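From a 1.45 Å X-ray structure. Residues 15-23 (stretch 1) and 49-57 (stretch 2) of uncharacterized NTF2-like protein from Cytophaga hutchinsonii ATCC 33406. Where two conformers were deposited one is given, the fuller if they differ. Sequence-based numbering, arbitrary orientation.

Stretch 1, residues 15-23: SGDFPAVYA
Stretch 2 49-57: CNKMLPEMK

One sulfur and two selenium atoms gather round one aromatic ring. Cys-49 SG lies over a face of Phe-18, 4.2 Å from the centroid of its CG, CD1, CD2, CE1, CE2 and CZ atoms and 19° off the ring normal, while the selenium atoms SE of selenomethionines Met-52 and Met-56 each sit 5.2 Å from that centroid at oblique angles, 73° and 56° off the normal.

Stretch 2 is helical throughout, with a kink: Pro-54 has no amide hydrogen to give, and Glu-55 N also lacks its bond to the turn before. Stretch 1 enters from a helix that ends in a Schellman motif at Gly-16 (phi/psi 89/2). A CB there would jam against the preceding carbonyl and approach Met-56 CB to 3.1 Å, so glycine suits both the turn and the close packing. The CA atoms of Gly-16 and Met-56 are 5.5 Å apart, those of Phe-18 and Cys-49 6.5 Å. Gly-16 O rests 3.5 Å from Leu-53 CD1.

The CA-to-CB bond of Asp-17 (-89/63; chi1 t, -169°) points away, though the end of its side chain comes nearer, without making contact; residues 18-20 then adopt helical angles. Phe-18 (chi1 m, -48°; chi2 -53°) points toward the helix and is buried, its flat ring offering a broad apolar surface: CD2 is 3.6 Å from Cys-49 CB, CE2 3.7 Å from Met-56 CG, and CZ 4.0 Å from Met-52 SE. Met-52 is t, t, m; Met-56 is m, m, p, its flexible chain starting toward stretch 1 before its end leads away. Leu-53 (t, p) places CD2 3.6 Å from Pro-19 CG, an apolar contact at the exposed margin.

Tyr-22 (m, chi2 -25°) combines ring and hydroxyl: CE1 packs 3.7 Å from Cys-49 CB, while OH donates a 2.7 Å hydrogen bond to Asn-50 OD1. Asn-50 (m, chi2 -28°) starts sideways, but its amide end reaches this polar partner.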

ATOM      1  N   SER A  15       8.890  11.213  -0.910  1.00 16.99           N
ATOM      2  CA  SER A  15      10.014  11.590  -0.068  1.00 17.38           C
ATOM      3  C   SER A  15       9.752  12.933   0.658  1.00 17.64           C
ATOM      4  O   SER A  15      10.619  13.405   1.421  1.00 18.67           O
ATOM      5  CB  SER A  15      11.343  11.594  -0.880  1.00 18.16           C
ATOM      6  OG  SER A  15      11.276  12.557  -1.863  1.00 21.73           O
ATOM      7  N   GLY A  16       8.554  13.508   0.521  1.00 16.99           N
ATOM      8  CA  GLY A  16       8.166  14.728   1.227  1.00 17.20           C
ATOM      9  C   GLY A  16       8.462  16.031   0.562  1.00 15.56           C
ATOM     10  O   GLY A  16       8.188  17.067   1.158  1.00 19.27           O
ATOM     11  N   ASP A  17       9.008  15.995  -0.638  1.00 15.53           N
ATOM     12  CA  ASP A  17       9.359  17.182  -1.378  1.00 15.72           C
ATOM     13  C   ASP A  17       8.160  17.603  -2.207  1.00 18.88           C
ATOM     14  O   ASP A  17       8.206  17.661  -3.432  1.00 18.41           O
ATOM     15  CB  ASP A  17      10.588  16.963  -2.272  1.00 17.69           C
ATOM     16  CG  ASP A  17      11.154  18.269  -2.853  1.00 20.84           C
ATOM     17  OD1 ASP A  17      10.637  19.361  -2.520  1.00 26.58           O
ATOM     18  OD2 ASP A  17      12.080  18.156  -3.708  1.00 25.01           O
ATOM     19  N   PHE A  18       7.084  17.937  -1.511  1.00 18.23           N
ATOM     20  CA  PHE A  18       5.830  18.252  -2.187  1.00 17.51           C
ATOM     21  C   PHE A  18       5.942  19.441  -3.166  1.00 18.84           C
ATOM     22  O   PHE A  18       5.402  19.358  -4.283  1.00 18.83           O
ATOM     23  CB  PHE A  18       4.723  18.554  -1.191  1.00 18.36           C
ATOM     24  CG  PHE A  18       4.588  17.549  -0.059  1.00 15.69           C
ATOM     25  CD1 PHE A  18       4.453  16.197  -0.263  1.00 17.94           C
ATOM     26  CD2 PHE A  18       4.460  18.012   1.236  1.00 15.73           C
ATOM     27  CE1 PHE A  18       4.251  15.344   0.798  1.00 17.10           C
ATOM     28  CE2 PHE A  18       4.257  17.147   2.296  1.00 17.52           C
ATOM     29  CZ  PHE A  18       4.139  15.808   2.063  1.00 16.20           C
ATOM     30  N   PRO A  19       6.627  20.524  -2.774  1.00 16.45           N
ATOM     31  CA  PRO A  19       6.679  21.708  -3.669  1.00 18.37           C
ATOM     32  C   PRO A  19       7.239  21.410  -5.053  1.00 19.85           C
ATOM     33  O   PRO A  19       6.886  22.103  -5.989  1.00 19.90           O
ATOM     34  CB  PRO A  19       7.537  22.702  -2.890  1.00 19.11           C
ATOM     35  CG  PRO A  19       7.364  22.290  -1.479  1.00 22.15           C
ATOM     36  CD  PRO A  19       7.300  20.813  -1.495  1.00 19.79           C
ATOM     37  N   ALA A  20       8.090  20.405  -5.196  1.00 19.58           N
ATOM     38  CA  ALA A  20       8.620  20.028  -6.518  1.00 19.88           C
ATOM     39  C   ALA A  20       7.548  19.529  -7.470  1.00 22.04           C
ATOM     40  O   ALA A  20       7.778  19.502  -8.678  1.00 22.34           O
ATOM     41  CB  ALA A  20       9.748  18.959  -6.380  1.00 20.19           C
ATOM     42  N   VAL A  21       6.379  19.135  -6.960  1.00 17.49           N
ATOM     43  CA  VAL A  21       5.367  18.544  -7.841  1.00 18.93           C
ATOM     44  C   VAL A  21       4.001  19.215  -7.796  1.00 16.96           C
ATOM     45  O   VAL A  21       3.065  18.751  -8.461  1.00 18.14           O
ATOM     46  CB  VAL A  21       5.239  16.999  -7.618  1.00 20.93           C
ATOM     47  CG1 VAL A  21       6.553  16.317  -7.958  1.00 22.25           C
ATOM     48  CG2 VAL A  21       4.857  16.685  -6.198  1.00 19.66           C
ATOM     49  N   TYR A  22       3.860  20.321  -7.065  1.00 18.63           N
ATOM     50  CA  TYR A  22       2.567  21.035  -7.080  1.00 18.82           C
ATOM     51  C   TYR A  22       2.074  21.376  -8.496  1.00 20.19           C
ATOM     52  O   TYR A  22       0.866  21.280  -8.767  1.00 19.37           O
ATOM     53  CB  TYR A  22       2.652  22.333  -6.283  1.00 16.17           C
ATOM     54  CG  TYR A  22       2.873  22.188  -4.798  1.00 19.36           C
ATOM     55  CD1 TYR A  22       2.507  21.047  -4.117  1.00 17.66           C
ATOM     56  CD2 TYR A  22       3.397  23.254  -4.071  1.00 16.42           C
ATOM     57  CE1 TYR A  22       2.741  20.948  -2.759  1.00 17.63           C
ATOM     58  CE2 TYR A  22       3.602  23.162  -2.713  1.00 16.57           C
ATOM     59  CZ  TYR A  22       3.276  21.991  -2.079  1.00 15.27           C
ATOM     60  OH  TYR A  22       3.482  21.878  -0.738  1.00 18.17           O
ATOM     61  N   ALA A  23       2.995  21.761  -9.370  1.00 20.99           N
ATOM     62  CA  ALA A  23       2.661  22.065 -10.780  1.00 19.05           C
ATOM     63  C   ALA A  23       2.151  20.836 -11.558  1.00 19.99           C
ATOM     64  O   ALA A  23       1.596  21.015 -12.638  1.00 20.70           O
ATOM     65  CB  ALA A  23       3.853  22.654 -11.470  1.00 22.10           C
ATOM     66  N   CYS A  49      -0.400  20.166   2.064  1.00 15.12           N
ATOM     67  CA  CYS A  49       1.006  19.837   1.926  1.00 15.81           C
ATOM     68  C   CYS A  49       1.874  20.913   2.520  1.00 14.64           C
ATOM     69  O   CYS A  49       2.905  20.588   3.165  1.00 16.22           O
ATOM     70  CB  CYS A  49       1.346  19.643   0.440  1.00 14.67           C
ATOM     71  SG  CYS A  49       0.698  18.143  -0.295  1.00 16.32           S
ATOM     72  N   ASN A  50       1.607  22.187   2.267  1.00 14.24           N
ATOM     73  CA  ASN A  50       2.420  23.263   2.834  1.00 14.38           C
ATOM     74  C   ASN A  50       2.379  23.278   4.354  1.00 15.51           C
ATOM     75  O   ASN A  50       3.393  23.625   4.990  1.00 17.02           O
ATOM     76  CB  ASN A  50       2.049  24.638   2.228  1.00 15.42           C
ATOM     77  CG  ASN A  50       2.660  24.839   0.835  1.00 16.76           C
ATOM     78  OD1 ASN A  50       3.702  24.270   0.528  1.00 18.53           O
ATOM     79  ND2 ASN A  50       2.065  25.696   0.036  1.00 15.80           N
ATOM     80  N   LYS A  51       1.219  23.023   4.948  0.70 16.09           N
ATOM     81  CA  LYS A  51       1.110  22.965   6.414  0.70 16.98           C
ATOM     82  C   LYS A  51       2.021  21.858   6.965  0.70 15.63           C
ATOM     83  O   LYS A  51       2.703  22.045   7.988  0.70 16.09           O
ATOM     84  CB  LYS A  51      -0.352  22.757   6.787  0.70 19.84           C
ATOM     85  CG  LYS A  51      -0.697  22.567   8.241  0.70 22.52           C
ATOM     86  CD  LYS A  51      -2.222  22.664   8.445  0.70 23.01           C
ATOM     87  CE  LYS A  51      -2.691  22.052   9.756  0.70 28.06           C
ATOM     88  NZ  LYS A  51      -1.680  22.207  10.858  0.70 33.58           N
HETATM   89  N   MSE A  52       2.094  20.733   6.239  0.51 11.55           N
HETATM   90  CA  MSE A  52       2.874  19.490   6.595  0.51 12.40           C
HETATM   91  C   MSE A  52       4.380  19.573   6.316  0.51 13.44           C
HETATM   92  O   MSE A  52       5.165  18.853   6.938  0.51 13.29           O
HETATM   93  CB  MSE A  52       2.311  18.221   5.858  0.51 11.71           C
HETATM   94  CG  MSE A  52       2.884  16.798   6.313  0.51 12.71           C
HETATM   95 SE   MSE A  52       2.118  15.307   5.474  0.38 18.85          SE
HETATM   96  CE  MSE A  52       0.348  15.505   6.138  0.51 23.97           C
ATOM     97  N   LEU A  53       4.788  20.441   5.395  1.00 15.55           N
ATOM     98  CA  LEU A  53       6.144  20.536   4.893  1.00 14.99           C
ATOM     99  C   LEU A  53       7.216  20.672   5.982  1.00 15.18           C
ATOM    100  O   LEU A  53       8.224  19.945   5.918  1.00 16.28           O
ATOM    101  CB  LEU A  53       6.256  21.648   3.855  1.00 17.77           C
ATOM    102  CG  LEU A  53       7.541  21.700   3.035  1.00 17.68           C
ATOM    103  CD1 LEU A  53       7.842  20.413   2.268  1.00 19.99           C
ATOM    104  CD2 LEU A  53       7.477  22.900   2.095  1.00 20.67           C
ATOM    105  N   PRO A  54       7.030  21.521   6.995  1.00 15.33           N
ATOM    106  CA  PRO A  54       8.100  21.569   8.017  1.00 15.05           C
ATOM    107  C   PRO A  54       8.338  20.232   8.705  1.00 16.57           C
ATOM    108  O   PRO A  54       9.504  19.894   9.016  1.00 16.39           O
ATOM    109  CB  PRO A  54       7.581  22.606   9.017  1.00 16.45           C
ATOM    110  CG  PRO A  54       6.586  23.411   8.249  1.00 21.46           C
ATOM    111  CD  PRO A  54       5.968  22.511   7.238  1.00 16.47           C
ATOM    112  N   GLU A  55       7.292  19.458   8.978  1.00 16.37           N
ATOM    113  CA  GLU A  55       7.446  18.111   9.541  1.00 15.77           C
ATOM    114  C   GLU A  55       8.245  17.233   8.633  1.00 16.45           C
ATOM    115  O   GLU A  55       9.071  16.448   9.097  1.00 17.47           O
ATOM    116  CB  GLU A  55       6.116  17.442   9.825  1.00 18.58           C
ATOM    117  CG  GLU A  55       6.319  16.220  10.678  1.00 22.45           C
ATOM    118  CD  GLU A  55       5.059  15.448  10.937  1.00 38.47           C
ATOM    119  OE1 GLU A  55       4.051  15.677  10.227  1.00 38.09           O
ATOM    120  OE2 GLU A  55       5.126  14.599  11.857  1.00 43.30           O
HETATM  121  N   MSE A  56       8.029  17.299   7.326  1.00 15.89           N
HETATM  122  CA  MSE A  56       8.828  16.518   6.376  1.00 14.36           C
HETATM  123  C   MSE A  56      10.302  16.968   6.357  1.00 15.08           C
HETATM  124  O   MSE A  56      11.191  16.101   6.364  1.00 16.00           O
HETATM  125  CB  MSE A  56       8.251  16.681   4.981  1.00 15.83           C
HETATM  126  CG  MSE A  56       6.828  16.137   4.798  1.00 18.42           C
HETATM  127 SE   MSE A  56       6.542  14.287   5.056  0.75 18.55          SE
HETATM  128  CE  MSE A  56       6.226  14.152   6.909  1.00 22.89           C
ATOM    129  N   LYS A  57      10.525  18.267   6.403  1.00 15.78           N
ATOM    130  CA  LYS A  57      11.879  18.815   6.399  1.00 16.21           C
ATOM    131  C   LYS A  57      12.680  18.389   7.609  1.00 15.83           C
ATOM    132  O   LYS A  57      13.878  18.257   7.492  1.00 18.26           O
ATOM    133  CB  LYS A  57      11.840  20.342   6.297  1.00 17.43           C
ATOM    134  CG  LYS A  57      11.359  20.823   4.943  1.00 18.75           C
ATOM    135  CD  LYS A  57      11.309  22.349   4.823  1.00 23.25           C
ATOM    136  CE  LYS A  57      11.059  22.804   3.353  1.00 31.87           C
ATOM    137  NZ  LYS A  57      12.278  22.644   2.494  1.00 42.38           N
TER